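Putative beta-glucosidase (Bifidobacterium adolescentis, PDB 5WAB) hydrolyses beta-glucosidic linkages as a family 3 glycoside hydrolase and probably also releases terminal alpha-L-arabinopyranose from ginsenoside Rb2. Local coordinates at residues 586-591 against 642-647; 556-561 against 659-664; 562-567 against 622-627. All coordinates share one frame; numbering follows the deposited sequence.

Contact 1: 586-591 against 642-647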
# COMPACT_ATOMS: atom_id res chain seq x y z
N VAL A 586 -6.86 -15.06 -7.27
CA VAL A 586 -6.46 -16.45 -7.07
C VAL A 586 -5.91 -16.58 -5.66
O VAL A 586 -5.01 -15.83 -5.27
CB VAL A 586 -5.43 -16.91 -8.11
CG1 VAL A 586 -4.93 -18.32 -7.78
CG2 VAL A 586 -6.02 -16.86 -9.51
N TYR A 587 -6.46 -17.53 -4.90
CA TYR A 587 -6.00 -17.85 -3.56
C TYR A 587 -5.49 -19.29 -3.53
O TYR A 587 -5.94 -20.14 -4.30
CB TYR A 587 -7.12 -17.67 -2.53
CG TYR A 587 -7.61 -16.24 -2.41
CD1 TYR A 587 -8.52 -15.72 -3.32
CD2 TYR A 587 -7.18 -15.43 -1.37
CE1 TYR A 587 -8.96 -14.42 -3.21
CE2 TYR A 587 -7.62 -14.13 -1.26
CZ TYR A 587 -8.51 -13.63 -2.18
OH TYR A 587 -8.95 -12.33 -2.06
N VAL A 588 -4.53 -19.55 -2.64
CA VAL A 588 -4.03 -20.90 -2.43
C VAL A 588 -4.45 -21.35 -1.05
O VAL A 588 -4.10 -20.72 -0.05
CB VAL A 588 -2.50 -20.98 -2.60
CG1 VAL A 588 -1.98 -22.31 -2.08
CG2 VAL A 588 -2.12 -20.80 -4.06
N ALA A 589 -5.21 -22.45 -0.99
CA ALA A 589 -5.70 -23.00 0.27
C ALA A 589 -4.95 -24.30 0.56
O ALA A 589 -5.30 -25.35 0.00
CB ALA A 589 -7.21 -23.25 0.22
N PRO A 590 -3.94 -24.28 1.42
CA PRO A 590 -3.14 -25.47 1.65
C PRO A 590 -3.80 -26.41 2.64
O PRO A 590 -4.61 -26.02 3.48
CB PRO A 590 -1.83 -24.91 2.22
CG PRO A 590 -2.28 -23.68 2.95
CD PRO A 590 -3.43 -23.11 2.15
N GLY A 591 -3.43 -27.69 2.53
CA GLY A 591 -3.86 -28.67 3.49
C GLY A 591 -3.11 -28.56 4.80
O GLY A 591 -2.28 -27.68 5.00
N GLY A 642 1.83 -32.59 -0.64
CA GLY A 642 0.43 -32.78 -0.34
C GLY A 642 -0.44 -32.00 -1.31
O GLY A 642 0.03 -31.49 -2.32
N GLU A 643 -1.72 -31.90 -0.95
CA GLU A 643 -2.70 -31.26 -1.81
C GLU A 643 -2.85 -29.79 -1.45
O GLU A 643 -2.83 -29.42 -0.27
CB GLU A 643 -4.04 -31.98 -1.71
CG GLU A 643 -3.94 -33.47 -1.95
CD GLU A 643 -5.28 -34.15 -1.94
OE1 GLU A 643 -6.15 -33.69 -1.18
OE2 GLU A 643 -5.44 -35.17 -2.65
N TYR A 644 -2.99 -28.96 -2.48
CA TYR A 644 -3.22 -27.54 -2.32
C TYR A 644 -4.42 -27.16 -3.17
O TYR A 644 -4.49 -27.54 -4.34
CB TYR A 644 -2.00 -26.72 -2.76
CG TYR A 644 -0.75 -26.95 -1.93
CD1 TYR A 644 0.05 -28.06 -2.15
CD2 TYR A 644 -0.38 -26.05 -0.94
CE1 TYR A 644 1.19 -28.27 -1.40
CE2 TYR A 644 0.76 -26.25 -0.19
CZ TYR A 644 1.54 -27.37 -0.43
OH TYR A 644 2.67 -27.58 0.32
N THR A 645 -5.36 -26.43 -2.58
CA THR A 645 -6.56 -26.02 -3.29
C THR A 645 -6.33 -24.64 -3.89
O THR A 645 -5.96 -23.70 -3.18
CB THR A 645 -7.77 -25.99 -2.36
OG1 THR A 645 -8.09 -27.32 -1.94
CG2 THR A 645 -8.96 -25.41 -3.09
N VAL A 646 -6.50 -24.53 -5.20
CA VAL A 646 -6.44 -23.26 -5.90
C VAL A 646 -7.86 -22.73 -6.04
O VAL A 646 -8.73 -23.41 -6.59
CB VAL A 646 -5.76 -23.41 -7.28
CG1 VAL A 646 -5.73 -22.07 -7.99
CG2 VAL A 646 -4.36 -23.96 -7.12
N GLU A 647 -8.10 -21.54 -5.51
CA GLU A 647 -9.40 -20.90 -5.54
C GLU A 647 -9.38 -19.73 -6.52
O GLU A 647 -8.44 -18.93 -6.52
CB GLU A 647 -9.82 -20.40 -4.16
CG GLU A 647 -9.86 -21.50 -3.10
CD GLU A 647 -10.00 -20.96 -1.69
OE1 GLU A 647 -9.70 -19.76 -1.48
OE2 GLU A 647 -10.39 -21.73 -0.79
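The Tyr587 ring, stacked against His600, is approached obliquely by the carboxylate of Glu647, whose plane is turned 58° from that of the ring. OE1 of Glu647 comes within 3.5 Å of Tyr587 CB while accepting a hydrogen bond from His600 ND1, which helps to set the rotation of the carboxylate; OE2 ends beside the methyl of Ala589. At the other end the second flat group, Tyr644, meets Phe627 edge-to-face, and Pro590 CB lies obliquely against it, 3.7 Å from Tyr644 CD2. Tyr587 OH hydrogen-bonds Gln585 OE1 and Tyr644 OH the backbone O of Glu640.

Between the rings runs a regular antiparallel ladder. The hydrogen-bonded pair Tyr587–Glu647 is closed by two bonds, the straighter from Glu647 N to Tyr587 O (2.8 Å, 178°). In the next such pair, Ala589 N reaches Thr645 O at 2.6 Å in the carbonyl plane, whereas Thr645 N meets Ala589 O from above its plane. A weak bond from Gly591 N to Glu643 O prolongs the ladder. The side chains of Val586 and Val646 cross obliquely, their CG1 methyls, each anti to its backbone N, 3.8 Å apart.

These two central strands of the four-stranded sheet of the fibronectin type III-like domain are flanked by strands 601-610 and 654-663, and Val586 and Val646 pack onto strand 615-622 of the facing sheet.

Contact 2: 556-561 against 659-664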
# COMPACT_ATOMS: atom_id res chain seq x y z
N VAL A 556 -12.47 -22.74 -15.74
CA VAL A 556 -11.34 -22.71 -14.82
C VAL A 556 -10.61 -24.04 -14.90
O VAL A 556 -11.21 -25.11 -14.72
CB VAL A 556 -11.79 -22.40 -13.39
CG1 VAL A 556 -10.61 -22.46 -12.44
CG2 VAL A 556 -12.46 -21.04 -13.32
N ASN A 557 -9.31 -23.99 -15.18
CA ASN A 557 -8.49 -25.20 -15.27
C ASN A 557 -7.16 -24.93 -14.59
O ASN A 557 -6.47 -23.96 -14.93
CB ASN A 557 -8.29 -25.63 -16.72
CG ASN A 557 -7.58 -26.96 -16.83
OD1 ASN A 557 -6.38 -27.02 -17.09
ND2 ASN A 557 -8.32 -28.04 -16.62
N VAL A 558 -6.81 -25.76 -13.62
CA VAL A 558 -5.53 -25.66 -12.93
C VAL A 558 -4.72 -26.90 -13.29
O VAL A 558 -5.21 -28.03 -13.18
CB VAL A 558 -5.74 -25.55 -11.40
CG1 VAL A 558 -4.41 -25.36 -10.70
CG2 VAL A 558 -6.68 -24.39 -11.08
N ALA A 559 -3.49 -26.68 -13.75
CA ALA A 559 -2.64 -27.77 -14.21
C ALA A 559 -1.27 -27.66 -13.54
O ALA A 559 -0.72 -26.57 -13.40
CB ALA A 559 -2.48 -27.75 -15.73
N LYS A 560 -0.75 -28.81 -13.12
CA LYS A 560 0.59 -28.87 -12.55
C LYS A 560 1.63 -28.72 -13.65
O LYS A 560 1.51 -29.34 -14.71
CB LYS A 560 0.75 -30.19 -11.80
CG LYS A 560 2.00 -30.34 -10.96
CD LYS A 560 1.92 -31.65 -10.18
CE LYS A 560 3.12 -31.88 -9.28
NZ LYS A 560 3.01 -33.13 -8.50
N THR A 561 2.63 -27.87 -13.42
CA THR A 561 3.66 -27.59 -14.42
C THR A 561 5.06 -27.99 -13.97
O THR A 561 6.04 -27.68 -14.66
CB THR A 561 3.64 -26.11 -14.82
OG1 THR A 561 3.84 -25.30 -13.66
CG2 THR A 561 2.32 -25.77 -15.49
N ALA A 659 -9.99 -26.03 -7.59
CA ALA A 659 -9.38 -27.23 -8.15
C ALA A 659 -8.20 -27.61 -7.27
O ALA A 659 -7.50 -26.73 -6.74
CB ALA A 659 -8.92 -27.02 -9.60
N VAL A 660 -7.98 -28.91 -7.11
CA VAL A 660 -6.96 -29.43 -6.21
C VAL A 660 -5.75 -29.85 -7.03
O VAL A 660 -5.89 -30.54 -8.04
CB VAL A 660 -7.51 -30.60 -5.38
CG1 VAL A 660 -6.41 -31.22 -4.52
CG2 VAL A 660 -8.67 -30.15 -4.52
N VAL A 661 -4.57 -29.42 -6.60
CA VAL A 661 -3.31 -29.90 -7.16
C VAL A 661 -2.51 -30.56 -6.05
O VAL A 661 -2.57 -30.16 -4.88
CB VAL A 661 -2.51 -28.77 -7.83
CG1 VAL A 661 -3.29 -28.21 -8.99
CG2 VAL A 661 -2.19 -27.67 -6.84
N THR A 662 -1.76 -31.59 -6.43
CA THR A 662 -0.90 -32.33 -5.52
C THR A 662 0.55 -32.07 -5.89
O THR A 662 0.97 -32.35 -7.01
CB THR A 662 -1.23 -33.82 -5.58
OG1 THR A 662 -2.63 -34.01 -5.34
CG2 THR A 662 -0.43 -34.59 -4.53
N LEU A 663 1.31 -31.52 -4.95
CA LEU A 663 2.71 -31.19 -5.18
C LEU A 663 3.63 -32.22 -4.53
O LEU A 663 3.23 -32.94 -3.62
CB LEU A 663 3.03 -29.80 -4.64
CG LEU A 663 2.13 -28.67 -5.16
CD1 LEU A 663 2.64 -27.34 -4.64
CD2 LEU A 663 2.05 -28.68 -6.68
N ASP A 664 4.87 -32.29 -5.03
CA ASP A 664 5.82 -33.30 -4.56
C ASP A 664 6.54 -32.90 -3.28
O ASP A 664 7.06 -33.78 -2.58
CB ASP A 664 6.88 -33.60 -5.62
CG ASP A 664 6.29 -33.94 -6.97
OD1 ASP A 664 5.09 -34.28 -7.03
OD2 ASP A 664 7.05 -33.90 -7.96
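Val558 makes the first touch, turning both methyls toward the opposite strand. Val558 CG2 rests 3.8 Å from Ala659 CB, while Val558 CG1, anti to the backbone N, meets Val661 CG1 at 3.5 Å; the two valines cross at about a right angle and touch through these single methyls. Two residues on, Lys560 also points toward 659-664. Its chain is extended throughout, starting with CG anti to the backbone N (chi1 -171°), and this full reach carries NZ past the apolar patch to two oxygens. Lys560 NZ bonds Thr662 O at 2.6 Å, in the carbonyl plane. Lys560 NZ also forms a salt bridge of 2.8 Å with Asp664 OD1, which it meets from above the carboxylate plane. NZ thus joins the backbone at Thr662 to the carboxylate of Asp664. Lys560 and Asp664 are exposed, whereas Val661 and Leu663 beside them are buried.

The two backbones run parallel, 3° apart in direction with axes 7.5 Å from each other, too far for a ladder: they face each other across the beta-sandwich. Each is the outermost strand of its sheet within the chain, strand 551-560 beside 566-574 and strand 654-663 beside 642-648, on which Val558 also packs through Val646.

Contact 3: 562-567 against 622-627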
# COMPACT_ATOMS: atom_id res chain seq x y z
N GLY A 562 5.19 -28.64 -12.82
CA GLY A 562 6.50 -29.03 -12.33
C GLY A 562 6.34 -29.82 -11.05
O GLY A 562 5.24 -30.20 -10.67
N ALA A 563 7.48 -30.09 -10.40
CA ALA A 563 7.44 -30.80 -9.13
C ALA A 563 6.62 -30.03 -8.09
O ALA A 563 5.92 -30.63 -7.28
CB ALA A 563 8.86 -31.05 -8.62
N ASN A 564 6.71 -28.69 -8.10
CA ASN A 564 6.03 -27.87 -7.11
C ASN A 564 5.51 -26.57 -7.72
O ASN A 564 5.54 -25.51 -7.09
CB ASN A 564 6.94 -27.56 -5.92
CG ASN A 564 7.37 -28.80 -5.18
OD1 ASN A 564 6.58 -29.43 -4.49
ND2 ASN A 564 8.64 -29.17 -5.34
N THR A 565 5.02 -26.63 -8.96
CA THR A 565 4.44 -25.46 -9.60
C THR A 565 3.15 -25.86 -10.31
O THR A 565 2.97 -27.01 -10.72
CB THR A 565 5.38 -24.80 -10.61
OG1 THR A 565 5.76 -25.75 -11.62
CG2 THR A 565 6.62 -24.26 -9.91
N ALA A 566 2.28 -24.87 -10.49
CA ALA A 566 1.00 -25.08 -11.14
C ALA A 566 0.68 -23.88 -12.02
O ALA A 566 1.33 -22.83 -11.94
CB ALA A 566 -0.11 -25.31 -10.11
N HIS A 567 -0.34 -24.04 -12.85
CA HIS A 567 -0.75 -22.99 -13.78
C HIS A 567 -2.27 -22.93 -13.81
O HIS A 567 -2.94 -23.96 -13.90
CB HIS A 567 -0.19 -23.26 -15.18
CG HIS A 567 -0.56 -22.21 -16.18
ND1 HIS A 567 -1.53 -22.41 -17.15
CD2 HIS A 567 -0.12 -20.94 -16.36
CE1 HIS A 567 -1.65 -21.32 -17.88
NE2 HIS A 567 -0.81 -20.41 -17.42
N LEU A 622 1.67 -19.93 -10.87
CA LEU A 622 1.83 -20.15 -9.43
C LEU A 622 3.19 -20.82 -9.22
O LEU A 622 3.31 -22.04 -9.39
CB LEU A 622 0.70 -21.00 -8.87
CG LEU A 622 -0.70 -20.37 -8.89
CD1 LEU A 622 -1.75 -21.34 -8.33
CD2 LEU A 622 -0.70 -19.07 -8.10
N ASP A 623 4.20 -20.04 -8.87
CA ASP A 623 5.53 -20.60 -8.67
C ASP A 623 5.58 -21.34 -7.33
O ASP A 623 4.59 -21.45 -6.61
CB ASP A 623 6.59 -19.51 -8.74
CG ASP A 623 6.38 -18.40 -7.71
OD1 ASP A 623 5.59 -18.57 -6.76
OD2 ASP A 623 7.02 -17.33 -7.86
N GLU A 624 6.77 -21.83 -6.99
CA GLU A 624 6.92 -22.57 -5.74
C GLU A 624 6.60 -21.70 -4.53
O GLU A 624 6.11 -22.22 -3.51
CB GLU A 624 8.33 -23.14 -5.64
CG GLU A 624 8.65 -24.15 -6.72
CD GLU A 624 10.02 -24.78 -6.54
OE1 GLU A 624 10.77 -24.32 -5.64
OE2 GLU A 624 10.36 -25.71 -7.30
N ARG A 625 6.88 -20.40 -4.60
CA ARG A 625 6.57 -19.50 -3.49
C ARG A 625 5.06 -19.33 -3.27
O ARG A 625 4.65 -18.89 -2.19
CB ARG A 625 7.23 -18.14 -3.71
CG ARG A 625 8.73 -18.11 -3.38
CD ARG A 625 8.96 -18.13 -1.87
NE ARG A 625 8.36 -16.96 -1.22
CZ ARG A 625 8.97 -15.79 -1.09
NH1 ARG A 625 10.21 -15.62 -1.54
NH2 ARG A 625 8.34 -14.78 -0.50
N ALA A 626 4.23 -19.66 -4.26
CA ALA A 626 2.79 -19.61 -4.04
C ALA A 626 2.32 -20.70 -3.10
O ALA A 626 1.19 -20.63 -2.61
CB ALA A 626 2.04 -19.71 -5.37
N PHE A 627 3.14 -21.73 -2.87
CA PHE A 627 2.79 -22.86 -2.03
C PHE A 627 3.72 -23.04 -0.84
O PHE A 627 3.61 -24.04 -0.12
CB PHE A 627 2.78 -24.15 -2.86
CG PHE A 627 1.89 -24.09 -4.07
CD1 PHE A 627 0.53 -24.34 -3.96
CD2 PHE A 627 2.41 -23.79 -5.32
CE1 PHE A 627 -0.29 -24.28 -5.07
CE2 PHE A 627 1.60 -23.73 -6.43
CZ PHE A 627 0.25 -23.98 -6.30
O HOH W 1 11.20 -28.23 -6.41
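Asn564 ND2 is gripped twice, by the carbonyl oxygen of Gly665 and by a water 2.9 Å away that accepts from it. The same water donates to Glu624 OE2 at 2.8 Å, so it bridges the amide to the carboxylate across the end of the fibronectin type III-like beta-sandwich. There the loop leading into strand 566-574 packs against the 3-10 turn that follows strand 615-622.

Asn564 CG stands anti to the carbonyl carbon, and its CB faces the extended chain of Glu624. Glu624 CG comes alongside the backbone, 3.4 Å from Asn564 O, and also lies against the methyl of Thr565. That methyl is placed there by chi1 of 58°, which sets CG2 anti to the carbonyl carbon and leaves OG1 in the crowded position between N and C, where it hydrogen-bonds Thr561 OG1. The aliphatic part of an exposed glutamate thus closes over the loop, while its charged tip stays with the water.

Ala566 and Leu622 join the two segments as an antiparallel hydrogen-bonded pair. Ala566 N meets Leu622 O in its carbonyl plane, almost straight (3.2 Å, 172°). The return bond, from Leu622 N to Ala566 O, is more bent at 154° and arrives from above the carbonyl plane. Beyond Leu622 the chain curls into the short turn, in which Ala626 N donates to Asp623 O at 3.0 Å and, weakly, to Asp623 OD1. The turn brings Phe627 back inward, against Asn564 O and toward Tyr644 and Leu663. The Phe627 ring stands obliquely to Ala566, with Phe627 CZ 4.1 Å from Ala566 CB.

How the contacts relate
All three contacts belong to one beta-sandwich. Contact 1 pairs central strands of the four-stranded sheet, contact 2 spans the two sheets at their parallel outer strands, and contact 3 covers one end. Their centres lie 9 to 11 Å apart. Contacts 1 and 2 meet in the four-stranded sheet through Tyr644 N and Val661 O (2.7 Å), contacts 2 and 3 in the three-stranded sheet through Ala559 O and His567 N (2.6 Å). Phe627 joins all three, its CD1 3.5 Å from Tyr644 CG and its CG 3.4 Å from Leu663 CD1. The centres lie about 25 to 30 Å from that of the chain, in a domain distinct from the two that usually form the active site in family 3 enzymes.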